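Local atomic coordinates of fructosyl amine:oxygen oxidoreductase (Neosartorya fumigata, PDB entry 4WCT), a protein that probably catalyses the oxidative deglycation of fructosyl amines (Amadori products), using bound FAD and molecular oxygen. Residues Ser320-Lys325 and Ile357-Asp362; Cys306-Asp311 and Asp439-Phe444. All coordinates share one frame; numbering follows the deposited sequence.

Contact 1: Ser320-Lys325 and Ile357-Asp362; sequences SVPFAK and ICWDAD. With FAD (flavin-adenine dinucleotide), chain C.
Trp359 reaches from its strand into the loop 320-325 and lies against Pro322. From CB, chi1 of -70° sets CG anti to the carbonyl carbon, 3.9 Å from Pro322 CB, and CD2 meets that same Pro322 CB at 3.6 Å. On the pyrrole side, NE1 donates a 2.8 Å hydrogen bond to Phe323 O, which CD1 also approaches; the bond is bent, 136° at the hydrogen, and the oxygen lies tilted out of the indole plane. Farther out, Pro322 CA stands over the centre of the six-membered ring as a CH-pi contact, 3.6 Å from the centroid and near CE2 and CZ2, while CE3 meets Pro322 CG. At the tip, CH2 comes near Val321 O and CZ3 meets Ser320 OG, itself hydrogen-bonded to Pro254 O.

Trp359 stands on strand 352-362 of the large mixed sheet, whose alternation sorts the partners. Trp359 and Ile357 face the loop, whereas Cys358 and Asp360 belong to the FAD pocket, where Asp360 OD2 accepts from O3' of the cofactor at 2.6 Å.

Ile357 CD1 sits over one face of the Phe323 ring, 3.7 Å from CE2. On the backbone, Ile357 N donates to Lys325 O at 3.1 Å, while a water bridges Lys325 N to Ile357 O.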
ATOM      1  N   SER A 320      -9.792 -15.157   1.542  1.00 10.78           N
ATOM      2  CA  SER A 320      -8.887 -14.612   2.553  1.00  9.44           C
ATOM      3  C   SER A 320      -9.518 -13.446   3.338  1.00 11.99           C
ATOM      4  O   SER A 320     -10.014 -12.487   2.743  1.00 10.21           O
ATOM      5  CB  SER A 320      -7.611 -14.118   1.866  1.00 11.36           C
ATOM      6  OG  SER A 320      -6.667 -13.666   2.848  1.00 11.13           O
ATOM      7  N   VAL A 321      -9.512 -13.556   4.660  1.00 10.64           N
ATOM      8  CA  VAL A 321     -10.135 -12.570   5.540  1.00 10.75           C
ATOM      9  C   VAL A 321      -9.079 -11.955   6.442  1.00  9.15           C
ATOM     10  O   VAL A 321      -8.508 -12.630   7.291  1.00 11.05           O
ATOM     11  CB  VAL A 321     -11.217 -13.204   6.435  1.00 14.44           C
ATOM     12  CG1 VAL A 321     -11.892 -12.106   7.254  1.00 18.29           C
ATOM     13  CG2 VAL A 321     -12.220 -13.922   5.543  1.00 16.31           C
ATOM     14  N   PRO A 322      -8.934 -10.634   6.388  1.00 10.08           N
ATOM     15  CA  PRO A 322      -7.978  -9.994   7.297  1.00 10.52           C
ATOM     16  C   PRO A 322      -8.339 -10.102   8.750  1.00 11.36           C
ATOM     17  O   PRO A 322      -9.521 -10.159   9.106  1.00 12.46           O
ATOM     18  CB  PRO A 322      -8.000  -8.518   6.868  1.00 10.46           C
ATOM     19  CG  PRO A 322      -8.527  -8.530   5.469  1.00 11.99           C
ATOM     20  CD  PRO A 322      -9.486  -9.695   5.402  1.00 11.02           C
ATOM     21  N   PHE A 323      -7.315 -10.003   9.589  1.00  9.18           N
ATOM     22  CA  PHE A 323      -7.442  -9.736  11.002  1.00  9.62           C
ATOM     23  C   PHE A 323      -6.251  -8.882  11.442  1.00 10.19           C
ATOM     24  O   PHE A 323      -5.183  -8.929  10.820  1.00 10.40           O
ATOM     25  CB  PHE A 323      -7.462 -11.034  11.805  1.00 10.54           C
ATOM     26  CG  PHE A 323      -6.202 -11.838  11.695  1.00 10.12           C
ATOM     27  CD1 PHE A 323      -6.014 -12.745  10.671  1.00 12.27           C
ATOM     28  CD2 PHE A 323      -5.212 -11.698  12.618  1.00 11.36           C
ATOM     29  CE1 PHE A 323      -4.875 -13.538  10.629  1.00 12.03           C
ATOM     30  CE2 PHE A 323      -4.056 -12.449  12.565  1.00 12.53           C
ATOM     31  CZ  PHE A 323      -3.857 -13.332  11.524  1.00 12.58           C
ATOM     32  N   ALA A 324      -6.414  -8.148  12.531  1.00  8.70           N
ATOM     33  CA  ALA A 324      -5.331  -7.247  12.990  1.00  9.65           C
ATOM     34  C   ALA A 324      -4.457  -7.923  14.028  1.00 10.58           C
ATOM     35  O   ALA A 324      -4.951  -8.714  14.859  1.00 10.78           O
ATOM     36  CB  ALA A 324      -5.957  -5.984  13.568  1.00 11.05           C
ATOM     37  N   LYS A 325      -3.142  -7.662  13.979  1.00  8.35           N
ATOM     38  CA  LYS A 325      -2.239  -8.150  15.012  1.00  9.08           C
ATOM     39  C   LYS A 325      -0.957  -7.336  15.035  1.00  9.12           C
ATOM     40  O   LYS A 325      -0.326  -7.136  13.975  1.00  9.73           O
ATOM     41  CB  LYS A 325      -1.898  -9.628  14.792  1.00 10.87           C
ATOM     42  CG  LYS A 325      -1.315 -10.308  16.009  1.00 13.42           C
ATOM     43  CD  LYS A 325      -1.494 -11.812  15.943  1.00 14.83           C
ATOM     44  CE  LYS A 325      -0.801 -12.503  17.093  1.00 19.46           C
ATOM     45  NZ  LYS A 325      -1.633 -12.592  18.309  1.00 30.79           N
ATOM     46  N   ILE A 357       1.407  -7.187  11.385  1.00  7.60           N
ATOM     47  CA  ILE A 357       0.961  -7.529  10.060  1.00  8.15           C
ATOM     48  C   ILE A 357       0.184  -6.353   9.451  1.00  8.09           C
ATOM     49  O   ILE A 357      -0.405  -5.552  10.166  1.00  7.67           O
ATOM     50  CB  ILE A 357       0.170  -8.833  10.019  1.00  8.08           C
ATOM     51  CG1 ILE A 357      -1.157  -8.741  10.772  1.00  8.31           C
ATOM     52  CG2 ILE A 357       1.063  -9.967  10.551  1.00  8.98           C
ATOM     53  CD1 ILE A 357      -1.977 -10.015  10.726  1.00  9.75           C
ATOM     54  N   CYS A 358       0.210  -6.275   8.126  1.00  7.42           N
ATOM     55  CA  CYS A 358      -0.317  -5.122   7.399  1.00  9.30           C
ATOM     56  C   CYS A 358      -1.005  -5.689   6.154  1.00  8.36           C
ATOM     57  O   CYS A 358      -0.382  -6.449   5.399  1.00 10.05           O
ATOM     58  CB  CYS A 358       0.880  -4.227   7.043  1.00  9.25           C
ATOM     59  SG  CYS A 358       0.623  -2.898   5.863  1.00 13.32           S
ATOM     60  N   TRP A 359      -2.245  -5.279   5.891  1.00  7.34           N
ATOM     61  CA  TRP A 359      -3.040  -5.878   4.845  1.00  7.55           C
ATOM     62  C   TRP A 359      -3.232  -4.943   3.668  1.00  8.28           C
ATOM     63  O   TRP A 359      -3.608  -3.772   3.847  1.00  9.74           O
ATOM     64  CB  TRP A 359      -4.425  -6.251   5.388  1.00  7.91           C
ATOM     65  CG  TRP A 359      -4.343  -7.410   6.352  1.00  8.85           C
ATOM     66  CD1 TRP A 359      -4.154  -7.358   7.703  1.00  9.33           C
ATOM     67  CD2 TRP A 359      -4.470  -8.800   6.016  1.00  7.78           C
ATOM     68  NE1 TRP A 359      -4.163  -8.615   8.226  1.00  8.96           N
ATOM     69  CE2 TRP A 359      -4.387  -9.529   7.231  1.00  7.79           C
ATOM     70  CE3 TRP A 359      -4.744  -9.480   4.844  1.00  8.19           C
ATOM     71  CZ2 TRP A 359      -4.480 -10.927   7.279  1.00  9.03           C
ATOM     72  CZ3 TRP A 359      -4.826 -10.873   4.888  1.00  7.96           C
ATOM     73  CH2 TRP A 359      -4.675 -11.579   6.087  1.00  9.03           C
ATOM     74  N   ASP A 360      -3.116  -5.507   2.482  1.00  7.15           N
ATOM     75  CA  ASP A 360      -3.558  -4.839   1.244  1.00  8.29           C
ATOM     76  C   ASP A 360      -4.414  -5.844   0.471  1.00  9.81           C
ATOM     77  O   ASP A 360      -4.727  -6.933   0.979  1.00  8.31           O
ATOM     78  CB  ASP A 360      -2.351  -4.442   0.425  1.00  8.83           C
ATOM     79  CG  ASP A 360      -2.601  -3.247  -0.524  1.00 10.87           C
ATOM     80  OD1 ASP A 360      -3.773  -2.855  -0.793  1.00  9.47           O
ATOM     81  OD2 ASP A 360      -1.600  -2.809  -1.183  1.00 10.21           O
ATOM     82  N   ALA A 361      -4.818  -5.468  -0.736  1.00  8.19           N
ATOM     83  CA  ALA A 361      -5.439  -6.439  -1.631  1.00  8.96           C
ATOM     84  C   ALA A 361      -4.893  -6.349  -3.045  1.00  8.64           C
ATOM     85  O   ALA A 361      -4.736  -5.247  -3.591  1.00  9.74           O
ATOM     86  CB  ALA A 361      -6.964  -6.271  -1.611  1.00  9.19           C
ATOM     87  N   ASP A 362      -4.567  -7.516  -3.610  1.00  7.21           N
ATOM     88  CA  ASP A 362      -4.038  -7.656  -4.946  1.00  7.78           C
ATOM     89  C   ASP A 362      -5.169  -7.955  -5.938  1.00  8.73           C
ATOM     90  O   ASP A 362      -6.019  -8.827  -5.695  1.00  8.82           O
ATOM     91  CB  ASP A 362      -3.040  -8.803  -5.036  1.00  8.36           C
ATOM     92  CG  ASP A 362      -1.729  -8.516  -4.348  1.00 10.07           C
ATOM     93  OD1 ASP A 362      -1.204  -7.374  -4.448  1.00  8.88           O
ATOM     94  OD2 ASP A 362      -1.187  -9.489  -3.776  1.00 11.26           O
TER
HETATM   95  PA  FAD C 500      -5.799   1.396   3.711  1.00  7.84           P
HETATM   96  O1A FAD C 500      -4.740   2.458   3.776  1.00  7.95           O
HETATM   97  O2A FAD C 500      -5.590   0.069   4.372  1.00  8.24           O
HETATM   98  O5B FAD C 500      -7.112   2.056   4.268  1.00  7.42           O
HETATM   99  C5B FAD C 500      -8.320   1.286   4.345  1.00  8.02           C
HETATM  100  C4B FAD C 500      -9.229   1.948   5.375  1.00  8.76           C
HETATM  101  O4B FAD C 500     -10.552   1.324   5.316  1.00  9.41           O
HETATM  102  C3B FAD C 500      -8.740   1.823   6.815  1.00  8.36           C
HETATM  103  O3B FAD C 500      -8.619   3.101   7.461  1.00  9.11           O
HETATM  104  C2B FAD C 500      -9.810   0.959   7.488  1.00  8.78           C
HETATM  105  O2B FAD C 500      -9.991   1.182   8.884  1.00  9.25           O
HETATM  106  C1B FAD C 500     -11.043   1.259   6.633  1.00  8.19           C
HETATM  107  N9A FAD C 500     -12.052   0.181   6.721  1.00  9.37           N
HETATM  108  C8A FAD C 500     -11.839  -1.144   6.813  1.00  9.84           C
HETATM  109  N7A FAD C 500     -13.013  -1.806   6.940  1.00  9.02           N
HETATM  110  C5A FAD C 500     -13.986  -0.864   6.837  1.00  8.42           C
HETATM  111  C6A FAD C 500     -15.439  -0.872   6.951  1.00  8.17           C
HETATM  112  N6A FAD C 500     -16.106  -2.026   7.125  1.00  8.62           N
HETATM  113  N1A FAD C 500     -16.064   0.323   6.902  1.00  8.53           N
HETATM  114  C2A FAD C 500     -15.433   1.488   6.708  1.00  9.08           C
HETATM  115  N3A FAD C 500     -14.093   1.568   6.637  1.00  8.95           N
HETATM  116  C4A FAD C 500     -13.356   0.432   6.703  1.00  8.52           C
HETATM  117  N1  FAD C 500       2.771   0.861  -1.046  1.00  8.32           N
HETATM  118  C2  FAD C 500       3.698   1.717  -1.604  1.00  8.89           C
HETATM  119  O2  FAD C 500       3.292   2.527  -2.435  1.00  8.36           O
HETATM  120  N3  FAD C 500       4.963   1.751  -1.178  1.00  7.47           N
HETATM  121  C4  FAD C 500       5.442   0.857  -0.288  1.00  7.08           C
HETATM  122  O4  FAD C 500       6.632   0.842   0.131  1.00  8.88           O
HETATM  123  C4X FAD C 500       4.527  -0.093   0.321  1.00  7.48           C
HETATM  124  N5  FAD C 500       4.964  -0.996   1.239  1.00  9.19           N
HETATM  125  C5X FAD C 500       4.033  -1.693   1.959  1.00  9.76           C
HETATM  126  C6  FAD C 500       4.405  -2.453   3.064  1.00  8.71           C
HETATM  127  C7  FAD C 500       3.468  -3.234   3.714  1.00  8.32           C
HETATM  128  C7M FAD C 500       3.876  -3.978   4.934  1.00  8.65           C
HETATM  129  C8  FAD C 500       2.068  -3.200   3.271  1.00  9.90           C
HETATM  130  C8M FAD C 500       1.006  -3.979   3.955  1.00  9.29           C
HETATM  131  C9  FAD C 500       1.670  -2.375   2.249  1.00  8.56           C
HETATM  132  C9A FAD C 500       2.610  -1.658   1.537  1.00  9.08           C
HETATM  133  N10 FAD C 500       2.224  -0.891   0.434  1.00  7.40           N
HETATM  134  C10 FAD C 500       3.161  -0.021  -0.126  1.00  7.50           C
HETATM  135  C1' FAD C 500       0.876  -0.837  -0.114  1.00  7.28           C
HETATM  136  C2' FAD C 500       0.061   0.327   0.427  1.00  6.77           C
HETATM  137  O2' FAD C 500       0.220   0.327   1.839  1.00  7.83           O
HETATM  138  C3' FAD C 500      -1.409   0.114   0.040  1.00  6.94           C
HETATM  139  O3' FAD C 500      -1.505  -0.225  -1.352  1.00  7.61           O
HETATM  140  C4' FAD C 500      -2.261   1.349   0.344  1.00  7.18           C
HETATM  141  O4' FAD C 500      -1.928   1.852   1.637  1.00  8.43           O
HETATM  142  C5' FAD C 500      -3.723   0.921   0.333  1.00  7.16           C
HETATM  143  O5' FAD C 500      -4.535   2.071   0.567  1.00  7.03           O
HETATM  144  P   FAD C 500      -6.108   1.885   0.840  1.00  7.80           P
HETATM  145  O1P FAD C 500      -6.689   3.256   1.100  1.00  8.31           O
HETATM  146  O2P FAD C 500      -6.644   1.013  -0.271  1.00  7.92           O
HETATM  147  O3P FAD C 500      -6.142   1.034   2.200  1.00  6.52           O
HETATM  148  O   HOH W   1      -2.520  -5.621  12.018  1.00  7.64           O

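Contact 2: Cys306-Asp311 and Asp439-Phe444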
ATOM      1  N   CYS A 306      -2.009 -15.023   3.270  1.00  8.83           N
ATOM      2  CA  CYS A 306      -3.460 -14.897   3.278  1.00  9.49           C
ATOM      3  C   CYS A 306      -4.009 -15.613   4.502  1.00 11.17           C
ATOM      4  O   CYS A 306      -3.266 -16.236   5.279  1.00 12.47           O
ATOM      5  CB  CYS A 306      -4.049 -15.493   1.987  1.00  9.36           C
ATOM      6  SG  CYS A 306      -3.568 -14.682   0.468  1.00 11.17           S
ATOM      7  N   ASN A 307      -5.289 -15.381   4.784  1.00 10.00           N
ATOM      8  CA  ASN A 307      -5.940 -16.053   5.911  1.00 10.73           C
ATOM      9  C   ASN A 307      -7.165 -16.779   5.375  1.00 12.29           C
ATOM     10  O   ASN A 307      -8.242 -16.193   5.249  1.00 10.90           O
ATOM     11  CB  ASN A 307      -6.336 -15.050   6.989  1.00 10.23           C
ATOM     12  CG  ASN A 307      -6.951 -15.712   8.181  1.00 10.49           C
ATOM     13  OD1 ASN A 307      -6.438 -16.717   8.667  1.00 12.79           O
ATOM     14  ND2 ASN A 307      -8.062 -15.172   8.660  1.00 10.41           N
ATOM     15  N   PHE A 308      -6.931 -17.985   4.859  1.00  9.46           N
ATOM     16  CA  PHE A 308      -7.885 -18.651   3.977  1.00  9.54           C
ATOM     17  C   PHE A 308      -8.981 -19.348   4.791  1.00 10.89           C
ATOM     18  O   PHE A 308      -8.700 -20.228   5.606  1.00 11.99           O
ATOM     19  CB  PHE A 308      -7.198 -19.673   3.090  1.00  9.70           C
ATOM     20  CG  PHE A 308      -6.375 -19.083   1.983  1.00  9.81           C
ATOM     21  CD1 PHE A 308      -6.932 -18.201   1.066  1.00  9.93           C
ATOM     22  CD2 PHE A 308      -5.057 -19.437   1.829  1.00 11.41           C
ATOM     23  CE1 PHE A 308      -6.184 -17.642   0.064  1.00 10.56           C
ATOM     24  CE2 PHE A 308      -4.311 -18.939   0.750  1.00  9.94           C
ATOM     25  CZ  PHE A 308      -4.864 -18.042  -0.117  1.00 10.16           C
ATOM     26  N   LEU A 309     -10.186 -18.826   4.692  1.00 11.58           N
ATOM     27  CA  LEU A 309     -11.355 -19.437   5.333  1.00 11.77           C
ATOM     28  C   LEU A 309     -12.435 -19.729   4.290  1.00 10.67           C
ATOM     29  O   LEU A 309     -12.412 -19.206   3.179  1.00 10.97           O
ATOM     30  CB  LEU A 309     -11.890 -18.478   6.421  1.00 11.49           C
ATOM     31  CG  LEU A 309     -10.936 -18.280   7.608  1.00 13.62           C
ATOM     32  CD1 LEU A 309     -11.408 -17.126   8.468  1.00 19.99           C
ATOM     33  CD2 LEU A 309     -10.891 -19.565   8.410  1.00 17.03           C
ATOM     34  N   PRO A 310     -13.447 -20.527   4.662  1.00 10.85           N
ATOM     35  CA  PRO A 310     -14.464 -20.849   3.675  1.00 10.69           C
ATOM     36  C   PRO A 310     -15.183 -19.616   3.162  1.00 10.45           C
ATOM     37  O   PRO A 310     -15.430 -18.681   3.921  1.00  9.96           O
ATOM     38  CB  PRO A 310     -15.438 -21.760   4.464  1.00 10.99           C
ATOM     39  CG  PRO A 310     -14.550 -22.376   5.523  1.00 11.92           C
ATOM     40  CD  PRO A 310     -13.632 -21.249   5.929  1.00 12.77           C
ATOM     41  N   ASP A 311     -15.394 -19.557   1.852  1.00  9.78           N
ATOM     42  CA  ASP A 311     -16.161 -18.480   1.253  1.00  9.89           C
ATOM     43  C   ASP A 311     -17.650 -18.673   1.556  1.00 12.43           C
ATOM     44  O   ASP A 311     -18.236 -19.671   1.130  1.00 13.19           O
ATOM     45  CB  ASP A 311     -15.930 -18.473  -0.252  1.00  9.54           C
ATOM     46  CG  ASP A 311     -16.517 -17.276  -0.921  1.00 10.56           C
ATOM     47  OD1 ASP A 311     -17.586 -16.821  -0.459  1.00 11.48           O
ATOM     48  OD2 ASP A 311     -16.009 -16.849  -2.002  1.00 11.16           O
ATOM     49  N   ASP A 439       8.854 -18.585  -1.166  1.00  9.87           N
ATOM     50  CA  ASP A 439       8.485 -18.451  -2.576  1.00 10.30           C
ATOM     51  C   ASP A 439       7.144 -19.131  -2.848  1.00 12.53           C
ATOM     52  O   ASP A 439       6.910 -19.721  -3.904  1.00 11.43           O
ATOM     53  CB  ASP A 439       9.582 -18.984  -3.494  1.00 13.70           C
ATOM     54  CG  ASP A 439      10.718 -17.996  -3.660  1.00 17.57           C
ATOM     55  OD1 ASP A 439      10.444 -16.815  -3.952  1.00 16.24           O
ATOM     56  OD2 ASP A 439      11.830 -18.333  -3.222  1.00 19.25           O
ATOM     57  N   ARG A 440       6.233 -18.980  -1.891  1.00 11.48           N
ATOM     58  CA  ARG A 440       4.860 -19.351  -2.085  1.00 10.46           C
ATOM     59  C   ARG A 440       3.997 -18.520  -1.146  1.00 11.57           C
ATOM     60  O   ARG A 440       4.497 -17.898  -0.194  1.00 11.91           O
ATOM     61  CB  ARG A 440       4.663 -20.845  -1.824  1.00 14.65           C
ATOM     62  CG  ARG A 440       4.772 -21.285  -0.389  1.00 18.17           C
ATOM     63  CD  ARG A 440       4.688 -22.829  -0.349  1.00 23.04           C
ATOM     64  NE  ARG A 440       4.636 -23.293   1.024  1.00 23.84           N
ATOM     65  CZ  ARG A 440       5.693 -23.735   1.704  1.00 25.19           C
ATOM     66  NH1 ARG A 440       6.797 -24.049   1.074  1.00 23.25           N
ATOM     67  NH2 ARG A 440       5.582 -24.011   2.985  1.00 30.91           N
ATOM     68  N   ILE A 441       2.717 -18.433  -1.494  1.00 11.78           N
ATOM     69  CA  ILE A 441       1.728 -17.806  -0.627  1.00 10.09           C
ATOM     70  C   ILE A 441       1.535 -18.637   0.624  1.00 11.43           C
ATOM     71  O   ILE A 441       1.415 -19.880   0.552  1.00 11.24           O
ATOM     72  CB  ILE A 441       0.372 -17.646  -1.335  1.00 10.14           C
ATOM     73  CG1 ILE A 441       0.485 -16.638  -2.485  1.00 11.68           C
ATOM     74  CG2 ILE A 441      -0.687 -17.230  -0.330  1.00  9.83           C
ATOM     75  CD1 ILE A 441       0.641 -15.191  -2.024  1.00 12.66           C
ATOM     76  N   MET A 442       1.579 -17.979   1.780  1.00  8.86           N
ATOM     77  CA  MET A 442       1.449 -18.662   3.055  1.00 10.65           C
ATOM     78  C   MET A 442       0.086 -18.338   3.679  0.82  9.76           C
ATOM     79  O   MET A 442      -0.639 -17.491   3.162  0.96 10.83           O
ATOM     80  CB  MET A 442       2.628 -18.281   3.973  1.00 13.74           C
ATOM     81  CG  MET A 442       3.947 -18.809   3.417  1.00 16.42           C
ATOM     82  SD  MET A 442       4.090 -20.643   3.311  1.00 24.80           S
ATOM     83  CE  MET A 442       4.586 -21.047   4.980  1.00 32.77           C
ATOM     84  N   ASP A 443      -0.337 -19.170   4.622  1.00 11.86           N
ATOM     85  CA  ASP A 443      -1.704 -19.128   5.133  1.00 11.09           C
ATOM     86  C   ASP A 443      -1.621 -18.969   6.647  1.00 11.90           C
ATOM     87  O   ASP A 443      -1.022 -19.802   7.306  1.00 11.77           O
ATOM     88  CB  ASP A 443      -2.429 -20.429   4.759  1.00 13.70           C
ATOM     89  CG  ASP A 443      -3.897 -20.465   5.213  1.00 15.17           C
ATOM     90  OD1 ASP A 443      -4.535 -21.508   4.959  1.00 13.07           O
ATOM     91  OD2 ASP A 443      -4.452 -19.456   5.725  1.00 11.70           O
ATOM     92  N   PHE A 444      -2.205 -17.905   7.201  1.00 10.25           N
ATOM     93  CA  PHE A 444      -2.201 -17.682   8.651  1.00  9.72           C
ATOM     94  C   PHE A 444      -2.903 -18.796   9.427  1.00 10.75           C
ATOM     95  O   PHE A 444      -2.625 -19.022  10.610  1.00 12.01           O
ATOM     96  CB  PHE A 444      -2.849 -16.330   8.995  1.00 10.76           C
ATOM     97  CG  PHE A 444      -1.949 -15.134   8.756  1.00  9.34           C
ATOM     98  CD1 PHE A 444      -0.696 -15.063   9.320  1.00 11.26           C
ATOM     99  CD2 PHE A 444      -2.398 -14.050   8.027  1.00  9.81           C
ATOM    100  CE1 PHE A 444       0.074 -13.930   9.182  1.00 11.48           C
ATOM    101  CE2 PHE A 444      -1.633 -12.920   7.879  1.00 10.72           C
ATOM    102  CZ  PHE A 444      -0.377 -12.875   8.418  1.00 10.13           C
TER
HETATM  103  O   HOH W   2      -6.873 -22.313   5.465  1.00 12.58           O
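Cys306 is held by both of its backbone polar groups: its N donates to Met442 O at 2.8 Å, and Phe444 N donates to Cys306 O, also at 2.8 Å. The two bonds flank Asp443, which pairs with Cys306 in a parallel bridge, and Asp443 CA adds a CH...O contact to the same Cys306 O.

Two residues on from Cys306, at Phe308, the side chain of Asp443 takes over from the backbone. With CG anti to the backbone N (chi1 -178°), the carboxylate stretches toward Phe308, and OD2 accepts the amide N of Phe308 at 3.0 Å. The N-H...O line is nearly straight at 173°, although the donor comes from above the carboxylate plane. OD2 also accepts from Gln445 N, so two amides hold this oxygen. The other oxygen, OD1, takes a bond from a water that also donates to Phe308 O, completing a bridge round the Phe308 backbone.

OD1 lies at the edge of the Phe308 ring and in its plane, the carboxylate being turned 70° to that ring. Cys306 CB rests on one face of the phenyl, offset toward its rim. Ile441 CG2 touches both residues, 3.9 Å from Cys306 SG and 4.1 Å from Phe308 CE2. Next along the chain from Cys306, Asn307 OD1 packs on Phe444 CB at 3.6 Å while accepting from Gln445 NE2, and its ND2 donates to Val321 O. The Phe444 ring stacks on Tyr305.

Such a pairing is a short parallel beta bridge: the two-residue strand 442-443, near the C terminus, adds on to strand 295-310 of the large mixed sheet, with an aspartate side chain extending the backbone bonding beyond the bridge.

From the N terminus, the chain first reaches 306-311, at the end of strand 295-310, then turns back as the antiparallel strand 318-320 and runs into loop 320-325. Helix 330-343 follows, and strand 352-362 returns to close contact 1 across 31 residues. Only after another long excursion does 439-444 close contact 2, so contact 1 is nested wholly inside that larger loop. Both reach the same mixed sheet, their centres about 10 Å apart. They also touch: Ser320 OG accepts a hydrogen bond from Asn307 N, and Trp359 CZ2 packs on Phe444 CE2 at 3.5 Å. Contact 2 thus ties strand 442-443 to strand 295-310, and contact 1 ties loop 320-325 to a strand of the FAD pocket.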